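Local structure of acetyltransferase, GNAT family (Streptococcus agalactiae 2603V/R, 2PC1) at residues 31-36 against 62-67; 73-78 against 83-88; 50-55 against 116-121. The protein probably transfers an acyl group, such as acetyl from acetyl-coenzyme A, to an acceptor that is not yet known, as a member of the GNAT family. One frame throughout, in Å; residues are numbered along the deposited sequence.

Interaction 1: 31-36 against 62-67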
ATOM      1  N   ASP A  31      -8.751  -3.196 -15.743  1.00 10.68           N
ATOM      2  CA  ASP A  31      -7.686  -3.048 -16.731  1.00 13.02           C
ATOM      3  C   ASP A  31      -6.848  -1.825 -16.451  1.00 13.07           C
ATOM      4  O   ASP A  31      -5.622  -1.859 -16.602  1.00 13.09           O
ATOM      5  CB  ASP A  31      -8.252  -2.986 -18.150  1.00 13.83           C
ATOM      6  CG  ASP A  31      -8.856  -4.294 -18.595  1.00 19.78           C
ATOM      7  OD1 ASP A  31      -8.498  -5.345 -18.041  1.00 20.94           O
ATOM      8  OD2 ASP A  31      -9.721  -4.260 -19.488  1.00 29.14           O
ATOM      9  N   GLN A  32      -7.464  -0.723 -16.043  1.00 11.29           N
ATOM     10  CA  GLN A  32      -6.753   0.461 -15.690  1.00 11.26           C
ATOM     11  C   GLN A  32      -5.826   0.189 -14.512  1.00 11.56           C
ATOM     12  O   GLN A  32      -4.721   0.687 -14.457  1.00 11.07           O
ATOM     13  CB  GLN A  32      -7.704   1.606 -15.333  1.00 13.65           C
ATOM     14  CG  GLN A  32      -8.486   2.183 -16.472  1.00 15.98           C
ATOM     15  CD  GLN A  32      -9.633   3.017 -15.938  1.00 18.99           C
ATOM     16  OE1 GLN A  32      -9.449   4.153 -15.510  1.00 29.87           O
ATOM     17  NE2 GLN A  32     -10.818   2.430 -15.913  1.00 21.56           N
ATOM     18  N   ILE A  33      -6.312  -0.542 -13.511  1.00  9.65           N
ATOM     19  CA  ILE A  33      -5.480  -0.862 -12.366  1.00 10.41           C
ATOM     20  C   ILE A  33      -4.313  -1.724 -12.839  1.00 10.57           C
ATOM     21  O   ILE A  33      -3.193  -1.513 -12.422  1.00 10.60           O
ATOM     22  CB  ILE A  33      -6.301  -1.557 -11.259  1.00 10.85           C
ATOM     23  CG1 ILE A  33      -7.350  -0.581 -10.694  1.00 11.60           C
ATOM     24  CG2 ILE A  33      -5.376  -2.100 -10.170  1.00 11.53           C
ATOM     25  CD1 ILE A  33      -8.434  -1.245  -9.872  1.00 11.45           C
HETATM   26  N   MSE A  34      -4.578  -2.680 -13.721  1.00  9.08           N
HETATM   27  CA  MSE A  34      -3.497  -3.568 -14.135  1.00 11.42           C
HETATM   28  C   MSE A  34      -2.436  -2.823 -14.914  1.00 12.16           C
HETATM   29  O   MSE A  34      -1.247  -3.145 -14.816  1.00 11.22           O
HETATM   30  CB  MSE A  34      -4.033  -4.749 -14.929  1.00 12.00           C
HETATM   31  CG  MSE A  34      -4.770  -5.811 -14.106  1.00 11.66           C
HETATM   32 SE   MSE A  34      -4.028  -6.188 -12.363  0.75 17.84          SE
HETATM   33  CE  MSE A  34      -2.713  -6.761 -12.585  1.00 15.88           C
ATOM     34  N   LEU A  35      -2.842  -1.833 -15.698  1.00 10.37           N
ATOM     35  CA  LEU A  35      -1.851  -0.997 -16.397  1.00 11.88           C
ATOM     36  C   LEU A  35      -0.951  -0.329 -15.394  1.00 11.51           C
ATOM     37  O   LEU A  35       0.281  -0.297 -15.565  1.00 12.86           O
ATOM     38  CB  LEU A  35      -2.538   0.064 -17.269  1.00 12.89           C
ATOM     39  CG  LEU A  35      -3.224  -0.478 -18.510  1.00 17.05           C
ATOM     40  CD1 LEU A  35      -4.240   0.518 -19.101  1.00 19.62           C
ATOM     41  CD2 LEU A  35      -2.202  -0.887 -19.575  1.00 16.88           C
ATOM     42  N   LEU A  36      -1.522   0.205 -14.314  1.00 12.29           N
ATOM     43  CA  LEU A  36      -0.776   0.882 -13.289  1.00 14.21           C
ATOM     44  C   LEU A  36       0.126  -0.091 -12.578  1.00 12.77           C
ATOM     45  O   LEU A  36       1.294   0.190 -12.369  1.00 13.18           O
ATOM     46  CB  LEU A  36      -1.739   1.559 -12.284  1.00 14.59           C
ATOM     47  CG  LEU A  36      -1.152   2.153 -11.004  1.00 16.33           C
ATOM     48  CD1 LEU A  36       0.001   3.125 -11.276  1.00 21.34           C
ATOM     49  CD2 LEU A  36      -2.253   2.856 -10.205  1.00 21.24           C
ATOM     50  N   ASN A  62      -5.922 -11.691 -10.999  1.00 15.41           N
ATOM     51  CA  ASN A  62      -6.720 -12.381  -9.989  1.00 16.19           C
ATOM     52  C   ASN A  62      -6.549 -11.810  -8.591  1.00 15.28           C
ATOM     53  O   ASN A  62      -7.505 -11.763  -7.807  1.00 15.71           O
ATOM     54  CB  ASN A  62      -6.421 -13.879  -9.971  1.00 17.41           C
ATOM     55  CG  ASN A  62      -6.906 -14.591 -11.228  1.00 19.09           C
ATOM     56  OD1 ASN A  62      -7.845 -14.157 -11.902  1.00 23.27           O
ATOM     57  ND2 ASN A  62      -6.244 -15.690 -11.556  1.00 29.80           N
ATOM     58  N   ASP A  63      -5.334 -11.406  -8.242  1.00 14.14           N
ATOM     59  CA  ASP A  63      -5.118 -10.748  -6.960  1.00 15.47           C
ATOM     60  C   ASP A  63      -5.954  -9.473  -6.854  1.00 12.63           C
ATOM     61  O   ASP A  63      -6.586  -9.210  -5.833  1.00 13.10           O
ATOM     62  CB  ASP A  63      -3.656 -10.395  -6.739  1.00 14.88           C
ATOM     63  CG  ASP A  63      -2.766 -11.619  -6.616  1.00 20.79           C
ATOM     64  OD1 ASP A  63      -3.075 -12.475  -5.752  1.00 27.91           O
ATOM     65  OD2 ASP A  63      -1.771 -11.744  -7.367  1.00 18.39           O
ATOM     66  N   ILE A  64      -5.959  -8.675  -7.910  1.00 12.59           N
ATOM     67  CA  ILE A  64      -6.694  -7.423  -7.888  1.00 12.27           C
ATOM     68  C   ILE A  64      -8.201  -7.648  -7.918  1.00 11.46           C
ATOM     69  O   ILE A  64      -8.961  -6.975  -7.202  1.00 11.22           O
ATOM     70  CB  ILE A  64      -6.235  -6.514  -9.028  1.00 12.20           C
ATOM     71  CG1 ILE A  64      -4.736  -6.206  -8.903  1.00 12.95           C
ATOM     72  CG2 ILE A  64      -7.034  -5.223  -9.044  1.00 14.05           C
ATOM     73  CD1 ILE A  64      -4.269  -5.799  -7.544  1.00 15.38           C
ATOM     74  N   ILE A  65      -8.685  -8.610  -8.708  1.00 14.12           N
ATOM     75  CA  ILE A  65     -10.115  -8.920  -8.695  0.50 14.13           C
ATOM     76  C   ILE A  65     -10.532  -9.359  -7.285  1.00 11.41           C
ATOM     77  O   ILE A  65     -11.572  -8.953  -6.796  1.00 12.53           O
ATOM     78  CB  ILE A  65     -10.495  -9.988  -9.749  0.50 15.54           C
ATOM     79  CG1 ILE A  65     -10.396  -9.384 -11.154  0.50 11.53           C
ATOM     80  CG2 ILE A  65     -11.922 -10.522  -9.499  0.50 13.66           C
ATOM     81  CD1 ILE A  65     -10.481 -10.380 -12.303  0.50 16.25           C
ATOM     82  N   ASP A  66      -9.686 -10.170  -6.643  1.00 11.92           N
ATOM     83  CA  ASP A  66      -9.962 -10.583  -5.271  1.00 11.68           C
ATOM     84  C   ASP A  66     -10.053  -9.371  -4.331  1.00 11.82           C
ATOM     85  O   ASP A  66     -10.938  -9.292  -3.493  1.00 11.69           O
ATOM     86  CB  ASP A  66      -8.959 -11.626  -4.763  1.00 12.59           C
ATOM     87  CG  ASP A  66      -9.226 -13.030  -5.317  1.00 21.42           C
ATOM     88  OD1 ASP A  66     -10.299 -13.252  -5.910  1.00 25.12           O
ATOM     89  OD2 ASP A  66      -8.368 -13.919  -5.116  1.00 29.55           O
ATOM     90  N   ASP A  67      -9.157  -8.401  -4.498  1.00 10.81           N
ATOM     91  CA  ASP A  67      -9.229  -7.161  -3.731  1.00 10.82           C
ATOM     92  C   ASP A  67     -10.537  -6.418  -3.934  1.00 11.29           C
ATOM     93  O   ASP A  67     -11.103  -5.905  -3.006  1.00 10.60           O
ATOM     94  CB  ASP A  67      -8.065  -6.205  -4.094  1.00 10.95           C
ATOM     95  CG  ASP A  67      -6.744  -6.600  -3.501  1.00 12.10           C
ATOM     96  OD1 ASP A  67      -6.679  -7.450  -2.591  1.00 13.40           O
ATOM     97  OD2 ASP A  67      -5.729  -6.020  -3.955  1.00 11.54           O
TER
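Met34 and Ile64 mark the place where the helical segments 31-36 and 62-67 come nearest, their CA atoms 8.0 Å apart. Each segment is regular helix and keeps its backbone hydrogen bonds to itself: Leu35 N bonds to Asp31 O at 2.9 Å, and Asp66 N to Asn62 O over the same distance. No hydrogen bond passes between the two. The bridge is made by three buried apolar side chains, one from helix 61-70 and two consecutive ones from helix 30-46.

Ile64 is the middle piece, and its two branches serve different partners. The CG1 branch runs alongside Met34, which is present as selenomethionine, the two side chains passing in opposite directions; SE lies 3.5 Å from Ile64 CG1 and 4.0 Å from Ile64 CB. Met34 sets out neither straight at the other helix nor away from it. Bends at its second and third torsions (chi2 -38°, chi3 -65°) bring the selenium round to the flank of Ile64. The other branch, CG2, stands anti to the backbone N of Ile64 and meets its counterpart in Ile33 methyl to methyl, with Ile33 CG2 and Ile64 CG2 3.7 Å apart and the side chains at a slant to one another. Selenium and methyl group therefore take hold of Ile64 at separate points, a small van der Waals contact that buries 136 Å² in all.

These are the first two helices of the GNAT fold, lying together on one side of the central sheet. Beneath them Ile33 and Ile64 both rest on Tyr85 of strand 81-91, and Ile33 also reaches Val75 of strand 73-78. About one turn before Ile33 and Met34, Ile30 also packs on Ile64, while Asp31 forms a salt bridge with Arg61 at the start of helix 61-70.

Interaction 2: 73-78 against 83-88; sequences AWVGIE and ATYAAV
Tyr85 and Trp74 carry the two aromatic rings of this hairpin, and they lie on opposite faces of the sheet. At the edge of the Tyr85 ring, close to its plane, is Val75 CG1, 3.9 Å from CD1; Ala73 CB approaches the same ring at a slant, 3.6 Å from CE1. Tyr85 CG stands opposite its own backbone N (chi1 178°), which lays the phenol along the neighbouring strand past Val75 to Ala73. At the edge of the Trp74 indole sit Ala86 O and, in the ring plane, a water that accepts from NE1 and donates to Val88 O. Val88 CG2 leans obliquely on the same indole, 3.5 Å from CD1, and the ring of His140 meets it from outside the hairpin.

The strands run antiparallel, 4.5 Å apart at the closest point of their axes. Trp74 and Ala86 are a hydrogen-bonded pair: Trp74 N gives a nearly straight bond (168°) to Ala86 O at 2.8 Å, and Ala86 N answers to Trp74 O. Toward the turn the register slips by a classic beta bulge. Ala83 and Thr84 both face Gly76, whose O accepts from Ala83 N at 2.9 Å and, longer and more bent, from Thr84 N at 3.3 Å. Gly76 has no side chain, and Thr84 OG1 settles 3.2 Å from its CA.

At the bulge two backbone N-H groups thus share one carbonyl, and by length and angle the Thr84 bond looks the weaker. The side-chain contacts on the Tyr85 face are apolar, and the phenol OH, beside Ala73 CB, is satisfied by Asp67 of helix 61-70.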
ATOM      1  N   ALA A  73     -10.021  -2.929  -2.393  1.00  9.78           N
ATOM      2  CA  ALA A  73      -9.377  -2.152  -3.442  1.00  9.51           C
ATOM      3  C   ALA A  73      -9.785  -0.705  -3.428  1.00  8.85           C
ATOM      4  O   ALA A  73     -10.968  -0.379  -3.621  1.00  9.53           O
ATOM      5  CB  ALA A  73      -9.713  -2.746  -4.799  1.00  9.14           C
ATOM      6  N   TRP A  74      -8.818   0.176  -3.203  1.00  9.78           N
ATOM      7  CA  TRP A  74      -9.024   1.617  -3.259  1.00  8.38           C
ATOM      8  C   TRP A  74      -8.203   2.212  -4.374  1.00  8.71           C
ATOM      9  O   TRP A  74      -7.088   1.768  -4.652  1.00 10.31           O
ATOM     10  CB  TRP A  74      -8.579   2.265  -1.953  1.00  9.52           C
ATOM     11  CG  TRP A  74      -9.524   2.031  -0.824  1.00 10.21           C
ATOM     12  CD1 TRP A  74      -9.626   0.908  -0.083  1.00 11.25           C
ATOM     13  CD2 TRP A  74     -10.493   2.941  -0.310  1.00  9.75           C
ATOM     14  NE1 TRP A  74     -10.598   1.052   0.875  1.00 10.45           N
ATOM     15  CE2 TRP A  74     -11.166   2.301   0.748  1.00  9.34           C
ATOM     16  CE3 TRP A  74     -10.871   4.245  -0.641  1.00 11.06           C
ATOM     17  CZ2 TRP A  74     -12.173   2.933   1.476  1.00 11.40           C
ATOM     18  CZ3 TRP A  74     -11.880   4.852   0.071  1.00 12.23           C
ATOM     19  CH2 TRP A  74     -12.499   4.210   1.131  1.00 11.08           C
ATOM     20  N   VAL A  75      -8.739   3.272  -4.974  1.00  9.20           N
ATOM     21  CA  VAL A  75      -8.012   4.020  -6.006  1.00  8.67           C
ATOM     22  C   VAL A  75      -8.014   5.502  -5.716  1.00  9.66           C
ATOM     23  O   VAL A  75      -8.892   6.016  -4.999  1.00 10.89           O
ATOM     24  CB  VAL A  75      -8.588   3.763  -7.422  1.00  9.74           C
ATOM     25  CG1 VAL A  75      -8.314   2.333  -7.825  1.00 12.61           C
ATOM     26  CG2 VAL A  75     -10.096   4.073  -7.492  1.00 10.76           C
ATOM     27  N   GLY A  76      -7.042   6.184  -6.292  1.00 10.07           N
ATOM     28  CA  GLY A  76      -6.998   7.642  -6.256  1.00 10.37           C
ATOM     29  C   GLY A  76      -7.076   8.148  -7.685  1.00 10.72           C
ATOM     30  O   GLY A  76      -6.345   7.676  -8.564  1.00 12.68           O
ATOM     31  N   ILE A  77      -7.946   9.116  -7.908  1.00 11.86           N
ATOM     32  CA  ILE A  77      -8.223   9.673  -9.217  1.00 12.61           C
ATOM     33  C   ILE A  77      -7.724  11.114  -9.189  1.00 14.23           C
ATOM     34  O   ILE A  77      -8.119  11.903  -8.322  1.00 15.36           O
ATOM     35  CB  ILE A  77      -9.744   9.653  -9.532  1.00 13.97           C
ATOM     36  CG1 ILE A  77     -10.378   8.294  -9.243  1.00 16.15           C
ATOM     37  CG2 ILE A  77     -10.038  10.109 -10.974  1.00 15.56           C
ATOM     38  CD1 ILE A  77      -9.754   7.146  -9.945  1.00 17.00           C
ATOM     39  N   GLU A  78      -6.838  11.433 -10.130  1.00 16.36           N
ATOM     40  CA  GLU A  78      -6.193  12.742 -10.239  1.00 20.33           C
ATOM     41  C   GLU A  78      -6.458  13.218 -11.664  1.00 21.85           C
ATOM     42  O   GLU A  78      -6.163  12.507 -12.623  1.00 20.63           O
ATOM     43  CB  GLU A  78      -4.693  12.604  -9.982  1.00 20.45           C
ATOM     44  CG  GLU A  78      -3.875  13.917 -10.050  1.00 22.67           C
ATOM     45  CD  GLU A  78      -3.997  14.774  -8.799  1.00 35.86           C
ATOM     46  OE1 GLU A  78      -4.805  14.440  -7.904  1.00 31.70           O
ATOM     47  OE2 GLU A  78      -3.261  15.785  -8.713  1.00 43.45           O
ATOM     48  N   ALA A  83      -4.861   7.066 -10.925  1.00 15.15           N
ATOM     49  CA  ALA A  83      -3.466   7.358 -10.688  1.00 15.31           C
ATOM     50  C   ALA A  83      -2.779   6.486  -9.636  1.00 15.70           C
ATOM     51  O   ALA A  83      -1.557   6.347  -9.618  1.00 16.45           O
ATOM     52  CB  ALA A  83      -3.337   8.802 -10.287  1.00 16.35           C
ATOM     53  N   THR A  84      -3.540   5.969  -8.676  1.00 11.26           N
ATOM     54  CA  THR A  84      -2.978   5.220  -7.575  1.00 11.30           C
ATOM     55  C   THR A  84      -3.932   4.082  -7.229  1.00 10.75           C
ATOM     56  O   THR A  84      -5.123   4.157  -7.458  1.00 10.67           O
ATOM     57  CB  THR A  84      -2.781   6.077  -6.320  1.00 11.23           C
ATOM     58  OG1 THR A  84      -4.048   6.590  -5.874  1.00 12.73           O
ATOM     59  CG2 THR A  84      -1.844   7.262  -6.570  1.00 13.56           C
ATOM     60  N   TYR A  85      -3.366   3.073  -6.599  1.00 10.03           N
ATOM     61  CA  TYR A  85      -4.086   1.896  -6.123  1.00 10.40           C
ATOM     62  C   TYR A  85      -3.507   1.440  -4.815  1.00  9.70           C
ATOM     63  O   TYR A  85      -2.278   1.505  -4.628  1.00 11.12           O
ATOM     64  CB  TYR A  85      -3.954   0.759  -7.144  1.00 10.17           C
ATOM     65  CG  TYR A  85      -4.637  -0.505  -6.681  1.00 10.58           C
ATOM     66  CD1 TYR A  85      -5.968  -0.675  -6.915  1.00  9.09           C
ATOM     67  CD2 TYR A  85      -3.949  -1.508  -6.005  1.00 10.48           C
ATOM     68  CE1 TYR A  85      -6.620  -1.817  -6.492  1.00 10.19           C
ATOM     69  CE2 TYR A  85      -4.590  -2.647  -5.576  1.00 10.12           C
ATOM     70  CZ  TYR A  85      -5.917  -2.780  -5.803  1.00 10.30           C
ATOM     71  OH  TYR A  85      -6.607  -3.919  -5.389  1.00 11.78           O
ATOM     72  N   ALA A  86      -4.343   0.947  -3.917  1.00 10.23           N
ATOM     73  CA  ALA A  86      -3.880   0.181  -2.767  1.00 10.32           C
ATOM     74  C   ALA A  86      -4.979  -0.723  -2.302  1.00 10.29           C
ATOM     75  O   ALA A  86      -6.157  -0.427  -2.491  1.00 11.59           O
ATOM     76  CB  ALA A  86      -3.482   1.059  -1.647  1.00 11.26           C
ATOM     77  N   ALA A  87      -4.582  -1.823  -1.676  1.00 10.61           N
ATOM     78  CA  ALA A  87      -5.511  -2.668  -0.954  1.00 10.20           C
ATOM     79  C   ALA A  87      -5.455  -2.308   0.524  1.00 11.38           C
ATOM     80  O   ALA A  87      -4.356  -2.183   1.083  1.00 12.75           O
ATOM     81  CB  ALA A  87      -5.139  -4.128  -1.127  1.00 11.86           C
ATOM     82  N   VAL A  88      -6.595  -2.166   1.149  1.00 10.57           N
ATOM     83  CA  VAL A  88      -6.721  -1.785   2.556  1.00  9.49           C
ATOM     84  C   VAL A  88      -7.500  -2.908   3.229  1.00 11.19           C
ATOM     85  O   VAL A  88      -8.652  -3.176   2.869  1.00 12.84           O
ATOM     86  CB  VAL A  88      -7.466  -0.451   2.711  1.00 11.89           C
ATOM     87  CG1 VAL A  88      -7.610  -0.102   4.180  1.00 13.85           C
ATOM     88  CG2 VAL A  88      -6.740   0.641   1.961  1.00 12.58           C
TER
HETATM   89  O   HOH W   1     -10.968  -1.520   2.363  1.00 16.67           O

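Interaction 3: 50-55 against 116-121; sequences DQWQKE and RIAISN. With SO4 (sulfate ion), chain B.
Trp52 and Arg116 meet beside a bound sulfate, where a tight turn approaches the corner in strand 111-119. In GNAT relatives the strand that corresponds to 111-119 offers a backbone N-H to the thioester carbonyl of the cofactor; Arg116 N lies on this strand, and the sulfate, probably from the crystallisation liquor, probably occupies part of the active-site region. Arg116 N gives a bond to sulfate O1 at 2.9 Å. Trp52 NE1 splits its one N-H between O4, at 3.1 Å, and O1, at 3.2 Å, with the sulfur in the plane of the indole. Gln51 NE2 makes a third donor, 2.9 Å from O4, at the end of a chain extended beyond CG, and Tyr58 OH adds another bond.

Direct contact between the segments belongs to the far end of the indole. Trp52 CH2 lies 3.5 Å from Ile117 O, oblique to the ring, and Ala118 CB lies at the ring's edge, 4.1 Å from CH2. Trp52 CZ2 is 3.9 Å from Arg116 CA. A type II turn from Asp50 to Gln53 presents the ring: Trp52 holds its third position with a positive phi (70°). Gln53 NE2 folds back to Gln51 O, 2.9 Å away, which probably helps to steady the turn, and also bonds to Arg41 O.

The guanidinium of Arg116 forms a salt bridge with Asp67 of helix 61-70 and a hydrogen bond with Tyr58. Around the site Trp52 packs on Ala40 of helix 30-46 and on Pro59, Ile117 packs on Leu133 of helix 127-139, and Ala118 is joined by backbone bonds to Tyr85 in strand 81-91.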
ATOM      1  N   ASP A  50      13.444  -7.824  -6.058  1.00 15.01           N
ATOM      2  CA  ASP A  50      12.599  -8.893  -6.541  1.00 14.15           C
ATOM      3  C   ASP A  50      11.133  -8.696  -6.161  1.00 13.45           C
ATOM      4  O   ASP A  50      10.301  -9.534  -6.493  1.00 14.25           O
ATOM      5  CB  ASP A  50      13.121 -10.273  -6.107  1.00 16.90           C
ATOM      6  CG  ASP A  50      13.095 -10.489  -4.607  1.00 18.29           C
ATOM      7  OD1 ASP A  50      12.655  -9.613  -3.841  1.00 19.90           O
ATOM      8  OD2 ASP A  50      13.542 -11.588  -4.195  1.00 24.11           O
ATOM      9  N   GLN A  51      10.793  -7.575  -5.515  1.00 13.44           N
ATOM     10  CA  GLN A  51       9.418  -7.282  -5.181  1.00 12.75           C
ATOM     11  C   GLN A  51       8.555  -7.252  -6.440  1.00 12.86           C
ATOM     12  O   GLN A  51       8.855  -6.521  -7.375  1.00 12.39           O
ATOM     13  CB  GLN A  51       9.308  -5.946  -4.446  1.00 12.44           C
ATOM     14  CG  GLN A  51       7.898  -5.669  -3.973  1.00 13.79           C
ATOM     15  CD  GLN A  51       7.790  -4.450  -3.087  1.00 16.07           C
ATOM     16  OE1 GLN A  51       8.620  -3.541  -3.159  1.00 15.84           O
ATOM     17  NE2 GLN A  51       6.747  -4.415  -2.254  1.00 19.86           N
ATOM     18  N   TRP A  52       7.532  -8.089  -6.467  1.00 13.06           N
ATOM     19  CA  TRP A  52       6.566  -8.215  -7.578  1.00 13.12           C
ATOM     20  C   TRP A  52       7.166  -8.836  -8.841  1.00 12.75           C
ATOM     21  O   TRP A  52       6.550  -8.776  -9.901  1.00 11.97           O
ATOM     22  CB  TRP A  52       5.897  -6.887  -7.930  1.00 13.04           C
ATOM     23  CG  TRP A  52       5.086  -6.238  -6.861  1.00 14.23           C
ATOM     24  CD1 TRP A  52       4.979  -6.595  -5.553  1.00 14.43           C
ATOM     25  CD2 TRP A  52       4.293  -5.064  -7.035  1.00 11.85           C
ATOM     26  NE1 TRP A  52       4.135  -5.715  -4.908  1.00 14.51           N
ATOM     27  CE2 TRP A  52       3.696  -4.775  -5.799  1.00 13.55           C
ATOM     28  CE3 TRP A  52       4.017  -4.244  -8.125  1.00 13.46           C
ATOM     29  CZ2 TRP A  52       2.864  -3.660  -5.610  1.00 14.33           C
ATOM     30  CZ3 TRP A  52       3.155  -3.160  -7.941  1.00 16.04           C
ATOM     31  CH2 TRP A  52       2.606  -2.878  -6.694  1.00 15.46           C
ATOM     32  N   GLN A  53       8.349  -9.433  -8.743  1.00 12.92           N
ATOM     33  CA  GLN A  53       9.083  -9.927  -9.918  1.00 11.95           C
ATOM     34  C   GLN A  53       9.073 -11.437 -10.015  1.00 15.09           C
ATOM     35  O   GLN A  53       9.813 -11.992 -10.822  1.00 16.30           O
ATOM     36  CB  GLN A  53      10.536  -9.466  -9.874  1.00 11.58           C
ATOM     37  CG  GLN A  53      10.754  -7.985  -9.630  1.00 13.13           C
ATOM     38  CD  GLN A  53      10.064  -7.092 -10.639  1.00 14.49           C
ATOM     39  OE1 GLN A  53      10.161  -7.332 -11.856  1.00 16.31           O
ATOM     40  NE2 GLN A  53       9.440  -6.006 -10.161  1.00 11.39           N
ATOM     41  N   LYS A  54       8.238 -12.097  -9.232  1.00 15.33           N
ATOM     42  CA  LYS A  54       8.279 -13.569  -9.126  1.00 19.35           C
ATOM     43  C   LYS A  54       7.429 -14.242 -10.183  1.00 20.60           C
ATOM     44  O   LYS A  54       6.568 -13.619 -10.808  1.00 20.61           O
ATOM     45  CB  LYS A  54       7.780 -14.018  -7.752  1.00 19.86           C
ATOM     46  CG  LYS A  54       8.439 -13.342  -6.567  1.00 28.48           C
ATOM     47  CD  LYS A  54       9.938 -13.431  -6.619  1.00 30.17           C
ATOM     48  N   GLU A  55       7.672 -15.540 -10.374  1.00 23.47           N
ATOM     49  CA  GLU A  55       6.979 -16.307 -11.411  1.00 25.94           C
ATOM     50  C   GLU A  55       5.455 -16.323 -11.261  1.00 26.74           C
ATOM     51  O   GLU A  55       4.737 -16.386 -12.264  1.00 30.28           O
ATOM     52  CB  GLU A  55       7.522 -17.743 -11.468  1.00 27.74           C
ATOM     53  N   ARG A 116      -0.037  -3.752  -1.754  1.00 12.31           N
ATOM     54  CA  ARG A 116      -0.200  -3.615  -3.199  1.00 11.83           C
ATOM     55  C   ARG A 116      -0.326  -2.159  -3.615  1.00 12.18           C
ATOM     56  O   ARG A 116      -1.134  -1.795  -4.471  1.00 14.39           O
ATOM     57  CB  ARG A 116      -1.354  -4.481  -3.710  1.00 12.24           C
ATOM     58  CG  ARG A 116      -1.009  -5.943  -3.588  1.00 14.32           C
ATOM     59  CD  ARG A 116      -2.145  -6.875  -3.962  1.00 13.86           C
ATOM     60  NE  ARG A 116      -3.250  -6.912  -2.996  1.00 12.53           N
ATOM     61  CZ  ARG A 116      -3.200  -7.549  -1.836  1.00 14.81           C
ATOM     62  NH1 ARG A 116      -2.083  -8.121  -1.426  1.00 15.07           N
ATOM     63  NH2 ARG A 116      -4.279  -7.586  -1.064  1.00 13.73           N
ATOM     64  N   ILE A 117       0.477  -1.304  -3.005  1.00 12.32           N
ATOM     65  CA  ILE A 117       0.445   0.101  -3.294  1.00 12.15           C
ATOM     66  C   ILE A 117       1.149   0.368  -4.614  1.00 13.42           C
ATOM     67  O   ILE A 117       2.310   0.034  -4.791  1.00 13.73           O
ATOM     68  CB  ILE A 117       1.103   0.918  -2.175  1.00 12.66           C
ATOM     69  CG1 ILE A 117       0.350   0.722  -0.856  1.00 13.63           C
ATOM     70  CG2 ILE A 117       1.121   2.411  -2.549  1.00 14.08           C
ATOM     71  CD1 ILE A 117       1.103   1.206   0.349  1.00 14.38           C
ATOM     72  N   ALA A 118       0.444   0.991  -5.542  1.00 13.65           N
ATOM     73  CA  ALA A 118       1.006   1.310  -6.839  1.00 14.51           C
ATOM     74  C   ALA A 118       0.709   2.746  -7.124  1.00 15.87           C
ATOM     75  O   ALA A 118      -0.434   3.198  -7.058  1.00 13.67           O
ATOM     76  CB  ALA A 118       0.432   0.428  -7.900  1.00 13.78           C
ATOM     77  N   ILE A 119       1.755   3.489  -7.425  1.00 19.39           N
ATOM     78  CA  ILE A 119       1.659   4.928  -7.500  1.00 20.72           C
ATOM     79  C   ILE A 119       2.183   5.280  -8.857  1.00 21.93           C
ATOM     80  O   ILE A 119       3.330   4.954  -9.193  1.00 21.24           O
ATOM     81  CB  ILE A 119       2.516   5.636  -6.447  1.00 20.29           C
ATOM     82  CG1 ILE A 119       2.192   5.131  -5.026  1.00 21.00           C
ATOM     83  CG2 ILE A 119       2.326   7.146  -6.576  1.00 22.67           C
ATOM     84  CD1 ILE A 119       0.764   5.350  -4.540  1.00 22.11           C
ATOM     85  N   SER A 120       1.335   5.891  -9.657  1.00 22.15           N
ATOM     86  CA  SER A 120       1.747   6.324 -10.987  1.00 20.12           C
ATOM     87  C   SER A 120       3.000   7.167 -10.925  1.00 23.44           C
ATOM     88  O   SER A 120       3.144   7.988 -10.036  1.00 22.52           O
ATOM     89  CB  SER A 120       0.649   7.155 -11.652  1.00 18.69           C
ATOM     90  OG  SER A 120       1.083   7.596 -12.941  1.00 21.64           O
ATOM     91  N   ASN A 121       3.884   6.978 -11.899  1.00 25.62           N
ATOM     92  CA  ASN A 121       5.030   7.889 -12.103  1.00 29.73           C
ATOM     93  C   ASN A 121       4.795   8.860 -13.280  1.00 32.30           C
ATOM     94  O   ASN A 121       5.590   9.779 -13.506  1.00 32.55           O
ATOM     95  CB  ASN A 121       6.301   7.094 -12.358  1.00 30.15           C
ATOM     96  CG  ASN A 121       6.096   6.035 -13.397  1.00 35.21           C
ATOM     97  OD1 ASN A 121       5.585   6.312 -14.488  1.00 35.51           O
ATOM     98  ND2 ASN A 121       6.424   4.798 -13.048  1.00 35.17           N
TER
HETATM   99  S   SO4 B 183       3.010  -5.931  -1.321  1.00 21.48           S
HETATM  100  O1  SO4 B 183       2.227  -5.412  -2.416  1.00 33.82           O
HETATM  101  O2  SO4 B 183       3.010  -4.948  -0.243  1.00 46.73           O
HETATM  102  O3  SO4 B 183       2.487  -7.193  -0.834  1.00 37.05           O
HETATM  103  O4  SO4 B 183       4.378  -6.102  -1.801  1.00 25.08           O

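How the interactions relate
Asp67, in the helix of interaction 1, ties all three together: its OD2 makes a probable hydrogen bond of 2.7 Å with Tyr85 OH of interaction 2 and a salt bridge of 2.8 Å with Arg116 NE of interaction 3. One carboxylate oxygen thus links the helix to the sheet and holds the guanidinium of Arg116, whose backbone N binds the sulfate. The sheet continues from interaction 2 into interaction 3, with Tyr85 O 2.9 Å from Ala118 N. Tyr85 also lies under the helices, its CD1 3.6 Å from Ile33 CG2, and Leu36 CD1 approaches Ser120 N at 3.5 Å. The centres of interactions 1 and 2 are about 11 Å apart, those of 2 and 3 about 14 Å.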